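Local coordinates for protein HepC.19480.a.B1 (Helicobacter pylori, PDB 6MTZ) that is of unknown function but is probably a phosphoesterase of the DHH family, with a DHHA1-type C-terminal domain, at residues Y261-I275 with D288-S302. Sequence-based numbering, arbitrary orientation.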
loop_
_atom_site.group_PDB
_atom_site.type_symbol
_atom_site.label_atom_id
_atom_site.label_comp_id
_atom_site.label_asym_id
_atom_site.label_seq_id
_atom_site.Cartn_x
_atom_site.Cartn_y
_atom_site.Cartn_z
ATOM N N TYR A 261 -12.776 5.445 -26.013
ATOM C CA TYR A 261 -13.039 4.431 -27.029
ATOM C C TYR A 261 -14.095 4.980 -27.980
ATOM O O TYR A 261 -15.268 5.115 -27.602
ATOM C CB TYR A 261 -13.505 3.127 -26.382
ATOM C CG TYR A 261 -13.985 2.097 -27.386
ATOM C CD1 TYR A 261 -13.078 1.344 -28.124
ATOM C CD2 TYR A 261 -15.347 1.872 -27.587
ATOM C CE1 TYR A 261 -13.511 0.401 -29.037
ATOM C CE2 TYR A 261 -15.789 0.938 -28.500
ATOM C CZ TYR A 261 -14.866 0.211 -29.227
ATOM O OH TYR A 261 -15.293 -0.728 -30.124
ATOM N N GLN A 262 -13.685 5.291 -29.209
ATOM C CA GLN A 262 -14.575 5.838 -30.236
ATOM C C GLN A 262 -15.205 7.100 -29.679
ATOM O O GLN A 262 -14.465 8.063 -29.387
ATOM C CB GLN A 262 -15.568 4.760 -30.677
ATOM C CG GLN A 262 -14.942 3.505 -31.221
ATOM C CD GLN A 262 -15.965 2.596 -31.876
ATOM O OE1 GLN A 262 -17.163 2.676 -31.586
ATOM N NE2 GLN A 262 -15.499 1.733 -32.772
ATOM N N ASP A 263 -16.520 7.162 -29.499
ATOM C CA ASP A 263 -17.195 8.322 -28.941
ATOM C C ASP A 263 -17.554 8.159 -27.468
ATOM O O ASP A 263 -18.207 9.043 -26.911
ATOM C CB ASP A 263 -18.455 8.624 -29.752
ATOM C CG ASP A 263 -19.454 7.489 -29.709
ATOM O OD1 ASP A 263 -20.673 7.753 -29.755
ATOM O OD2 ASP A 263 -19.018 6.324 -29.609
ATOM N N LYS A 264 -17.144 7.071 -26.823
ATOM C CA LYS A 264 -17.460 6.843 -25.419
ATOM C C LYS A 264 -16.265 7.169 -24.523
ATOM O O LYS A 264 -15.104 6.995 -24.908
ATOM C CB LYS A 264 -17.903 5.391 -25.189
ATOM C CG LYS A 264 -18.945 4.889 -26.190
ATOM C CD LYS A 264 -20.279 5.584 -26.002
ATOM C CE LYS A 264 -21.326 5.060 -26.974
ATOM N NZ LYS A 264 -22.677 5.608 -26.638
ATOM N N LYS A 265 -16.559 7.646 -23.316
ATOM C CA LYS A 265 -15.531 7.947 -22.321
ATOM C C LYS A 265 -15.560 6.896 -21.223
ATOM O O LYS A 265 -16.627 6.575 -20.691
ATOM C CB LYS A 265 -15.718 9.344 -21.709
ATOM C CG LYS A 265 -14.662 9.681 -20.649
ATOM C CD LYS A 265 -14.658 11.161 -20.227
ATOM C CE LYS A 265 -15.747 11.474 -19.200
ATOM N NZ LYS A 265 -15.665 12.878 -18.689
ATOM N N GLY A 266 -14.386 6.379 -20.869
ATOM C CA GLY A 266 -14.277 5.414 -19.800
ATOM C C GLY A 266 -13.270 5.844 -18.760
ATOM O O GLY A 266 -12.455 6.747 -18.970
ATOM N N PHE A 267 -13.322 5.166 -17.613
ATOM C CA PHE A 267 -12.419 5.393 -16.494
ATOM C C PHE A 267 -11.621 4.117 -16.286
ATOM O O PHE A 267 -12.206 3.036 -16.139
ATOM C CB PHE A 267 -13.203 5.766 -15.229
ATOM C CG PHE A 267 -12.338 6.079 -14.025
ATOM C CD1 PHE A 267 -11.644 5.077 -13.355
ATOM C CD2 PHE A 267 -12.268 7.371 -13.527
ATOM C CE1 PHE A 267 -10.876 5.363 -12.252
ATOM C CE2 PHE A 267 -11.501 7.663 -12.410
ATOM C CZ PHE A 267 -10.807 6.654 -11.771
ATOM N N LEU A 268 -10.297 4.245 -16.256
ATOM C CA LEU A 268 -9.385 3.108 -16.192
ATOM C C LEU A 268 -8.741 3.031 -14.813
ATOM O O LEU A 268 -8.061 3.974 -14.385
ATOM C CB LEU A 268 -8.310 3.217 -17.272
ATOM C CG LEU A 268 -7.130 2.279 -17.034
ATOM C CD1 LEU A 268 -7.534 0.863 -17.327
ATOM C CD2 LEU A 268 -5.958 2.693 -17.901
ATOM N N SER A 269 -8.947 1.912 -14.130
ATOM C CA SER A 269 -8.261 1.611 -12.882
ATOM C C SER A 269 -7.357 0.399 -13.094
ATOM O O SER A 269 -7.372 -0.228 -14.158
ATOM C CB SER A 269 -9.265 1.367 -11.755
ATOM O OG SER A 269 -9.922 0.127 -11.926
ATOM N N TYR A 270 -6.590 0.045 -12.056
ATOM C CA TYR A 270 -5.578 -1.006 -12.163
ATOM C C TYR A 270 -5.513 -1.817 -10.885
ATOM O O TYR A 270 -5.389 -1.241 -9.802
ATOM C CB TYR A 270 -4.202 -0.414 -12.441
ATOM C CG TYR A 270 -3.083 -1.417 -12.609
ATOM C CD1 TYR A 270 -3.022 -2.229 -13.735
ATOM C CD2 TYR A 270 -2.048 -1.503 -11.676
ATOM C CE1 TYR A 270 -1.990 -3.123 -13.926
ATOM C CE2 TYR A 270 -0.991 -2.406 -11.857
ATOM C CZ TYR A 270 -0.973 -3.214 -12.983
ATOM O OH TYR A 270 0.061 -4.109 -13.186
ATOM N N SER A 271 -5.588 -3.143 -11.022
ATOM C CA SER A 271 -5.529 -4.145 -9.950
ATOM C C SER A 271 -6.757 -4.160 -9.045
ATOM O O SER A 271 -6.731 -4.818 -7.995
ATOM C CB SER A 271 -4.274 -3.990 -9.078
ATOM O OG SER A 271 -4.417 -2.924 -8.141
ATOM N N MET A 272 -7.854 -3.500 -9.413
ATOM C CA MET A 272 -8.960 -3.424 -8.452
ATOM C C MET A 272 -9.756 -4.720 -8.341
ATOM O O MET A 272 -10.413 -4.934 -7.314
ATOM C CB MET A 272 -9.866 -2.255 -8.799
ATOM C CG MET A 272 -9.098 -0.944 -8.694
ATOM S SD MET A 272 -10.111 0.501 -8.377
ATOM C CE MET A 272 -10.673 0.173 -6.699
ATOM N N GLY A 273 -9.725 -5.579 -9.355
ATOM C CA GLY A 273 -10.229 -6.947 -9.208
ATOM C C GLY A 273 -11.704 -7.068 -9.584
ATOM O O GLY A 273 -12.060 -6.930 -10.757
ATOM N N GLY A 274 -12.547 -7.360 -8.592
ATOM C CA GLY A 274 -13.980 -7.477 -8.813
ATOM C C GLY A 274 -14.650 -6.120 -8.779
ATOM O O GLY A 274 -14.686 -5.468 -7.732
ATOM N N ILE A 275 -15.192 -5.681 -9.912
ATOM C CA ILE A 275 -15.513 -4.274 -10.092
ATOM C C ILE A 275 -17.008 -4.028 -10.265
ATOM O O ILE A 275 -17.410 -2.898 -10.553
ATOM C CB ILE A 275 -14.728 -3.688 -11.281
ATOM C CG1 ILE A 275 -15.231 -4.293 -12.588
ATOM C CG2 ILE A 275 -13.219 -3.954 -11.124
ATOM C CD1 ILE A 275 -14.859 -3.468 -13.781
ATOM N N ASP A 288 -21.250 11.192 -16.608
ATOM C CA ASP A 288 -20.539 11.608 -17.812
ATOM C C ASP A 288 -19.645 10.509 -18.369
ATOM O O ASP A 288 -19.191 10.621 -19.511
ATOM C CB ASP A 288 -19.726 12.887 -17.538
ATOM C CG ASP A 288 -18.858 12.800 -16.282
ATOM O OD1 ASP A 288 -17.645 12.562 -16.435
ATOM O OD2 ASP A 288 -19.371 12.995 -15.151
ATOM N N PHE A 289 -19.396 9.452 -17.609
ATOM C CA PHE A 289 -18.632 8.313 -18.095
ATOM C C PHE A 289 -19.569 7.253 -18.659
ATOM O O PHE A 289 -20.661 7.022 -18.127
ATOM C CB PHE A 289 -17.769 7.728 -16.976
ATOM C CG PHE A 289 -16.545 8.549 -16.670
ATOM C CD1 PHE A 289 -16.619 9.630 -15.804
ATOM C CD2 PHE A 289 -15.324 8.254 -17.268
ATOM C CE1 PHE A 289 -15.497 10.391 -15.527
ATOM C CE2 PHE A 289 -14.203 9.005 -16.995
ATOM C CZ PHE A 289 -14.286 10.073 -16.122
ATOM N N ASP A 290 -19.140 6.630 -19.752
ATOM C CA ASP A 290 -19.899 5.582 -20.423
ATOM C C ASP A 290 -19.497 4.177 -20.019
ATOM O O ASP A 290 -20.334 3.270 -20.082
ATOM C CB ASP A 290 -19.735 5.711 -21.930
ATOM C CG ASP A 290 -20.126 7.068 -22.410
ATOM O OD1 ASP A 290 -21.306 7.423 -22.211
ATOM O OD2 ASP A 290 -19.250 7.792 -22.925
ATOM N N PHE A 291 -18.240 3.955 -19.635
ATOM C CA PHE A 291 -17.851 2.624 -19.206
ATOM C C PHE A 291 -16.747 2.726 -18.178
ATOM O O PHE A 291 -16.137 3.778 -17.969
ATOM C CB PHE A 291 -17.424 1.744 -20.387
ATOM C CG PHE A 291 -16.200 2.226 -21.100
ATOM C CD1 PHE A 291 -16.285 3.248 -22.040
ATOM C CD2 PHE A 291 -14.962 1.641 -20.849
ATOM C CE1 PHE A 291 -15.153 3.692 -22.721
ATOM C CE2 PHE A 291 -13.816 2.075 -21.513
ATOM C CZ PHE A 291 -13.907 3.104 -22.453
ATOM N N TYR A 292 -16.513 1.602 -17.525
ATOM C CA TYR A 292 -15.464 1.454 -16.541
ATOM C C TYR A 292 -14.604 0.290 -16.995
ATOM O O TYR A 292 -15.126 -0.714 -17.490
ATOM C CB TYR A 292 -16.063 1.212 -15.141
ATOM C CG TYR A 292 -15.055 1.279 -14.022
ATOM C CD1 TYR A 292 -14.204 0.216 -13.772
ATOM C CD2 TYR A 292 -14.948 2.408 -13.219
ATOM C CE1 TYR A 292 -13.269 0.271 -12.760
ATOM C CE2 TYR A 292 -14.015 2.475 -12.207
ATOM C CZ TYR A 292 -13.179 1.397 -11.982
ATOM O OH TYR A 292 -12.241 1.437 -10.984
ATOM N N ILE A 293 -13.286 0.436 -16.870
ATOM C CA ILE A 293 -12.373 -0.612 -17.304
ATOM C C ILE A 293 -11.274 -0.756 -16.257
ATOM O O ILE A 293 -10.674 0.236 -15.834
ATOM C CB ILE A 293 -11.807 -0.321 -18.708
ATOM C CG1 ILE A 293 -10.801 -1.395 -19.129
ATOM C CG2 ILE A 293 -11.189 1.086 -18.792
ATOM C CD1 ILE A 293 -10.369 -1.282 -20.584
ATOM N N ASP A 294 -11.056 -1.986 -15.800
ATOM C CA ASP A 294 -9.978 -2.324 -14.882
ATOM C C ASP A 294 -9.085 -3.371 -15.536
ATOM O O ASP A 294 -9.575 -4.311 -16.171
ATOM C CB ASP A 294 -10.525 -2.852 -13.546
ATOM C CG ASP A 294 -9.436 -3.123 -12.528
ATOM O OD1 ASP A 294 -8.897 -2.158 -11.935
ATOM O OD2 ASP A 294 -9.126 -4.309 -12.311
ATOM N N VAL A 295 -7.775 -3.187 -15.397
ATOM C CA VAL A 295 -6.774 -4.128 -15.886
ATOM C C VAL A 295 -5.944 -4.596 -14.700
ATOM O O VAL A 295 -5.698 -3.834 -13.760
ATOM C CB VAL A 295 -5.867 -3.485 -16.960
ATOM C CG1 VAL A 295 -5.032 -4.546 -17.665
ATOM C CG2 VAL A 295 -6.708 -2.697 -17.952
ATOM N N ASN A 296 -5.510 -5.855 -14.734
ATOM C CA ASN A 296 -4.577 -6.337 -13.719
ATOM C C ASN A 296 -3.206 -6.578 -14.354
ATOM O O ASN A 296 -3.000 -6.352 -15.546
ATOM C CB ASN A 296 -5.122 -7.584 -13.002
ATOM C CG ASN A 296 -5.224 -8.819 -13.906
ATOM O OD1 ASN A 296 -4.643 -8.872 -14.992
ATOM N ND2 ASN A 296 -5.964 -9.835 -13.432
ATOM N N ALA A 297 -2.259 -7.039 -13.530
ATOM C CA ALA A 297 -0.869 -7.165 -13.947
ATOM C C ALA A 297 -0.661 -8.243 -14.998
ATOM O O ALA A 297 0.375 -8.243 -15.666
ATOM C CB ALA A 297 0.017 -7.463 -12.733
ATOM N N LYS A 298 -1.605 -9.170 -15.151
ATOM C CA LYS A 298 -1.503 -10.184 -16.187
ATOM C C LYS A 298 -2.159 -9.746 -17.486
ATOM O O LYS A 298 -2.174 -10.520 -18.444
ATOM C CB LYS A 298 -2.115 -11.508 -15.708
ATOM N N GLY A 299 -2.679 -8.518 -17.552
ATOM C CA GLY A 299 -3.330 -8.039 -18.755
ATOM C C GLY A 299 -4.805 -8.373 -18.881
ATOM O O GLY A 299 -5.431 -7.963 -19.867
ATOM N N ASN A 300 -5.384 -9.099 -17.925
ATOM C CA ASN A 300 -6.803 -9.414 -17.999
ATOM C C ASN A 300 -7.633 -8.171 -17.705
ATOM O O ASN A 300 -7.263 -7.340 -16.872
ATOM C CB ASN A 300 -7.162 -10.537 -17.029
ATOM C CG ASN A 300 -6.622 -11.878 -17.473
ATOM O OD1 ASN A 300 -5.809 -12.494 -16.780
ATOM N ND2 ASN A 300 -7.068 -12.338 -18.636
ATOM N N VAL A 301 -8.764 -8.054 -18.398
ATOM C CA VAL A 301 -9.562 -6.833 -18.427
ATOM C C VAL A 301 -10.977 -7.149 -17.960
ATOM O O VAL A 301 -11.560 -8.158 -18.366
ATOM C CB VAL A 301 -9.592 -6.216 -19.843
ATOM C CG1 VAL A 301 -10.488 -4.971 -19.874
ATOM C CG2 VAL A 301 -8.186 -5.880 -20.304
ATOM N N SER A 302 -11.531 -6.274 -17.123
ATOM C CA SER A 302 -12.940 -6.296 -16.744
ATOM C C SER A 302 -13.586 -4.994 -17.187
ATOM O O SER A 302 -13.058 -3.911 -16.904
ATOM C CB SER A 302 -13.111 -6.471 -15.231
ATOM O OG SER A 302 -12.534 -7.685 -14.793
HETATM O O HOH W 1 -7.830 -6.254 -11.255
#
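Phe267 and Tyr292 sit side by side and point the same way, on neighbouring parallel strands of a beta-alpha-beta unit in the C-terminal domain. Their planes differ by only 14°, but the rings are slid apart and barely overlap. Phe267 also turns an edge toward the face of Phe289, and Phe282 of the connecting helix 276-285 meets both phenylalanines. Lys265 runs across Phe289: a bend at chi3 (81°) lays CE 3.5 Å from the centre of the Phe289 ring, over its face, and carries NZ on to a salt bridge with Asp288 OD1 at 3.0 Å. On the opposite face of the sheet from Phe267 and Tyr292, the Phe291 ring lies flat against Gly266, whose CA stands 3.5 Å from the Phe291 ring centre.

Toward the C-terminal end of strand 264-270 polar groups take over. Tyr292 reaches there with its hydroxyl: OH donates to Ser269 OG (2.8 Å), and Ser269 OG in turn donates a hydrogen bond to Asp294 OD1 (2.5 Å). Asp294, with CG anti to its N (chi1 -176°), reaches the turn after strand 264-270. OD1 takes Ser269 OG, still in the strand, on its anti lone pair and Met272 N, from the loop, on the syn side, while Gly273 N approaches Asp294 OD2 from above the carboxylate plane, at 3.3 Å.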